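Local coordinates for secreted protein (Streptomyces lividans TK24, PDB 5LXZ) that probably oxidises its substrate at a copper-radical centre, as galactose oxidase and other AA5 enzymes do, at residues Y407-D416 with V549-I557. The protein carries 1 engineered substitution. Sequence-based numbering, arbitrary orientation.
Sequences YPQASILPDD and VTDVDQRSI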
loop_
_atom_site.group_PDB
_atom_site.type_symbol
_atom_site.label_atom_id
_atom_site.label_comp_id
_atom_site.label_asym_id
_atom_site.label_seq_id
_atom_site.Cartn_x
_atom_site.Cartn_y
_atom_site.Cartn_z
ATOM N N TYR A 407 1.912 3.484 -10.011
ATOM C CA TYR A 407 1.672 2.103 -9.603
ATOM C C TYR A 407 2.802 1.095 -9.881
ATOM O O TYR A 407 2.507 -0.077 -10.028
ATOM C CB TYR A 407 0.370 1.505 -10.168
ATOM C CG TYR A 407 -0.779 2.447 -10.315
ATOM C CD1 TYR A 407 -1.553 2.852 -9.221
ATOM C CD2 TYR A 407 -1.156 2.875 -11.564
ATOM C CE1 TYR A 407 -2.631 3.711 -9.379
ATOM C CE2 TYR A 407 -2.228 3.740 -11.697
ATOM C CZ TYR A 407 -2.987 4.110 -10.611
ATOM O OH TYR A 407 -4.079 4.968 -10.800
ATOM N N PRO A 408 4.071 1.505 -9.987
ATOM C CA PRO A 408 5.064 0.458 -10.274
ATOM C C PRO A 408 5.105 -0.553 -9.159
ATOM O O PRO A 408 5.016 -0.191 -7.951
ATOM C CB PRO A 408 6.396 1.226 -10.319
ATOM C CG PRO A 408 6.139 2.393 -9.414
ATOM C CD PRO A 408 4.693 2.779 -9.623
ATOM N N GLN A 409 5.189 -1.830 -9.546
ATOM C CA GLN A 409 5.467 -2.902 -8.575
ATOM C C GLN A 409 6.950 -2.892 -8.256
ATOM O O GLN A 409 7.774 -2.576 -9.121
ATOM C CB GLN A 409 5.052 -4.247 -9.136
ATOM C CG GLN A 409 3.553 -4.424 -9.347
ATOM C CD GLN A 409 3.066 -4.072 -10.751
ATOM O OE1 GLN A 409 3.383 -4.779 -11.714
ATOM N NE2 GLN A 409 2.305 -3.003 -10.888
ATOM N N ALA A 410 7.335 -3.215 -7.017
ATOM C CA ALA A 410 8.706 -3.194 -6.593
ATOM C C ALA A 410 8.957 -4.206 -5.519
ATOM O O ALA A 410 8.345 -4.120 -4.445
ATOM C CB ALA A 410 9.156 -1.816 -6.184
ATOM N N SER A 411 9.776 -5.209 -5.816
ATOM C CA SER A 411 10.031 -6.316 -4.899
ATOM C C SER A 411 11.525 -6.517 -4.744
ATOM O O SER A 411 12.245 -6.594 -5.741
ATOM C CB SER A 411 9.409 -7.606 -5.442
ATOM O OG SER A 411 8.006 -7.701 -5.116
ATOM N N ILE A 412 11.998 -6.613 -3.513
ATOM C CA ILE A 412 13.389 -6.934 -3.214
ATOM C C ILE A 412 13.663 -8.395 -3.555
ATOM O O ILE A 412 12.852 -9.278 -3.252
ATOM C CB ILE A 412 13.674 -6.726 -1.731
ATOM C CG1 ILE A 412 13.452 -5.251 -1.335
ATOM C CG2 ILE A 412 15.076 -7.169 -1.383
ATOM C CD1 ILE A 412 13.445 -5.083 0.171
ATOM N N LEU A 413 14.777 -8.662 -4.240
ATOM C CA LEU A 413 15.210 -10.024 -4.542
ATOM C C LEU A 413 16.396 -10.423 -3.668
ATOM O O LEU A 413 17.112 -9.557 -3.157
ATOM C CB LEU A 413 15.650 -10.120 -6.018
ATOM C CG LEU A 413 14.524 -10.394 -7.033
ATOM C CD1 LEU A 413 13.296 -9.569 -6.905
ATOM C CD2 LEU A 413 15.081 -10.337 -8.461
ATOM N N PRO A 414 16.642 -11.733 -3.551
ATOM C CA PRO A 414 17.692 -12.214 -2.645
ATOM C C PRO A 414 19.139 -11.951 -3.018
ATOM O O PRO A 414 20.028 -12.162 -2.177
ATOM C CB PRO A 414 17.402 -13.705 -2.520
ATOM C CG PRO A 414 16.643 -14.040 -3.706
ATOM C CD PRO A 414 15.825 -12.837 -4.065
ATOM N N ASP A 415 19.377 -11.464 -4.226
ATOM C CA ASP A 415 20.707 -11.061 -4.642
ATOM C C ASP A 415 20.982 -9.566 -4.427
ATOM O O ASP A 415 21.989 -9.052 -4.902
ATOM C CB ASP A 415 20.956 -11.451 -6.096
ATOM C CG ASP A 415 20.058 -10.729 -7.061
ATOM O OD1 ASP A 415 19.091 -10.056 -6.637
ATOM O OD2 ASP A 415 20.311 -10.810 -8.276
ATOM N N ASP A 416 20.058 -8.868 -3.748
ATOM C CA ASP A 416 20.121 -7.416 -3.483
ATOM C C ASP A 416 19.647 -6.555 -4.636
ATOM O O ASP A 416 19.632 -5.307 -4.509
ATOM C CB ASP A 416 21.457 -6.916 -2.973
ATOM C CG ASP A 416 21.887 -7.569 -1.705
ATOM O OD1 ASP A 416 21.040 -7.986 -0.895
ATOM O OD2 ASP A 416 23.121 -7.634 -1.452
ATOM N N VAL A 549 0.333 -0.308 -4.053
ATOM C CA VAL A 549 1.653 0.224 -4.267
ATOM C C VAL A 549 2.435 0.413 -2.961
ATOM O O VAL A 549 3.362 1.228 -2.901
ATOM C CB VAL A 549 1.663 1.551 -5.094
ATOM C CG1 VAL A 549 2.937 1.626 -5.915
ATOM C CG2 VAL A 549 0.469 1.671 -6.030
ATOM N N THR A 550 2.056 -0.353 -1.937
ATOM C CA THR A 550 2.528 -0.140 -0.577
ATOM C C THR A 550 2.895 -1.494 0.014
ATOM O O THR A 550 2.055 -2.399 0.033
ATOM C CB THR A 550 1.418 0.527 0.271
ATOM O OG1 THR A 550 0.974 1.707 -0.406
ATOM C CG2 THR A 550 1.924 0.949 1.671
ATOM N N ASP A 551 4.085 -1.593 0.571
ATOM C CA ASP A 551 4.539 -2.801 1.252
ATOM C C ASP A 551 5.519 -2.392 2.317
ATOM O O ASP A 551 6.678 -2.154 2.055
ATOM C CB ASP A 551 5.163 -3.716 0.215
ATOM C CG ASP A 551 5.654 -5.020 0.752
ATOM O OD1 ASP A 551 5.663 -5.273 1.980
ATOM O OD2 ASP A 551 6.038 -5.826 -0.155
ATOM N N VAL A 552 5.038 -2.285 3.547
ATOM C CA VAL A 552 5.919 -1.879 4.624
ATOM C C VAL A 552 6.564 -3.062 5.276
ATOM O O VAL A 552 7.347 -2.880 6.205
ATOM C CB VAL A 552 5.188 -0.971 5.646
ATOM C CG1 VAL A 552 4.657 0.272 4.933
ATOM C CG2 VAL A 552 4.125 -1.711 6.410
ATOM N N ASP A 553 6.225 -4.261 4.829
ATOM C CA ASP A 553 6.762 -5.490 5.419
ATOM C C ASP A 553 8.095 -5.860 4.816
ATOM O O ASP A 553 9.023 -6.231 5.543
ATOM C CB ASP A 553 5.789 -6.659 5.223
ATOM C CG ASP A 553 4.638 -6.637 6.214
ATOM O OD1 ASP A 553 3.868 -5.648 6.248
ATOM O OD2 ASP A 553 4.482 -7.639 6.952
ATOM N N GLN A 554 8.244 -5.816 3.490
ATOM C CA GLN A 554 9.447 -6.383 2.920
ATOM C C GLN A 554 10.692 -5.575 3.330
ATOM O O GLN A 554 10.675 -4.375 3.375
ATOM C CB GLN A 554 9.391 -6.623 1.394
ATOM C CG GLN A 554 9.427 -5.334 0.647
ATOM C CD GLN A 554 9.476 -5.478 -0.864
ATOM O OE1 GLN A 554 10.027 -6.406 -1.429
ATOM N NE2 GLN A 554 8.925 -4.499 -1.524
ATOM N N ARG A 555 11.757 -6.318 3.633
ATOM C CA ARG A 555 13.072 -5.755 3.926
ATOM C C ARG A 555 14.006 -6.938 3.861
ATOM O O ARG A 555 13.582 -8.078 4.160
ATOM C CB ARG A 555 13.141 -5.079 5.311
ATOM C CG ARG A 555 12.586 -5.901 6.473
ATOM C CD ARG A 555 12.780 -5.224 7.814
ATOM N NE ARG A 555 12.123 -3.898 7.845
ATOM C CZ ARG A 555 12.468 -2.900 8.646
ATOM N NH1 ARG A 555 13.460 -3.044 9.500
ATOM N NH2 ARG A 555 11.815 -1.736 8.594
ATOM N N SER A 556 15.234 -6.685 3.466
ATOM C CA SER A 556 16.224 -7.753 3.362
ATOM C C SER A 556 17.417 -7.394 4.213
ATOM O O SER A 556 18.038 -6.363 4.017
ATOM C CB SER A 556 16.644 -7.863 1.926
ATOM O OG SER A 556 17.686 -8.841 1.823
ATOM N N ILE A 557 17.728 -8.240 5.170
ATOM C CA ILE A 557 18.727 -7.984 6.199
ATOM C C ILE A 557 19.935 -8.859 5.921
ATOM O O ILE A 557 19.812 -10.064 5.760
ATOM C CB ILE A 557 18.137 -8.304 7.569
ATOM C CG1 ILE A 557 16.924 -7.381 7.815
ATOM C CG2 ILE A 557 19.190 -8.159 8.667
ATOM C CD1 ILE A 557 15.913 -7.990 8.732
HETATM O O HOH W 1 8.085 -8.998 -2.667
HETATM O O HOH W 2 10.665 -9.028 -1.485
HETATM O O HOH W 3 18.481 -9.016 -0.717
#
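The innermost strand of a propeller blade, 409-412, meets the C-terminal Early-set domain through Gln554, whose carboxamide clamps the strand backbone on both sides of Ser411, its O and N-H turned the same way. Gln554 NE2 donates to Ala410 O at 3.0 Å, the acceptor lying close to the amide plane, while Gln554 OE1 accepts from Ile412 N at 2.9 Å with a nearly straight N-H (170°). Gln554 CG sits between its own backbone N and carbonyl carbon (chi1 71°), and from there the extended chain carries the amide across to the strand. Water 2 also donates to Gln554 OE1, at 2.7 Å, and to Ile412 O. With an alanine here, Ala410 O and Ile412 N would probably lose these partners and a gap would open beside Ile412 CG1. Ile412 CD1 reaches Arg555 CA, and its CG2 lies 3.7 Å from Ser556 CB. Val549 CG2 meets the Tyr407 ring at its edge, 4.0 Å from CD1. At the far end, water 3 joins Ser556 OG to Asp416 OD1, whose carboxylate forms salt bridges with Arg539 and Lys537. Val549 follows the copper ligand His548; strand 353-356 packs on Ile412 and Arg555, and strand 535-541 on Ser556.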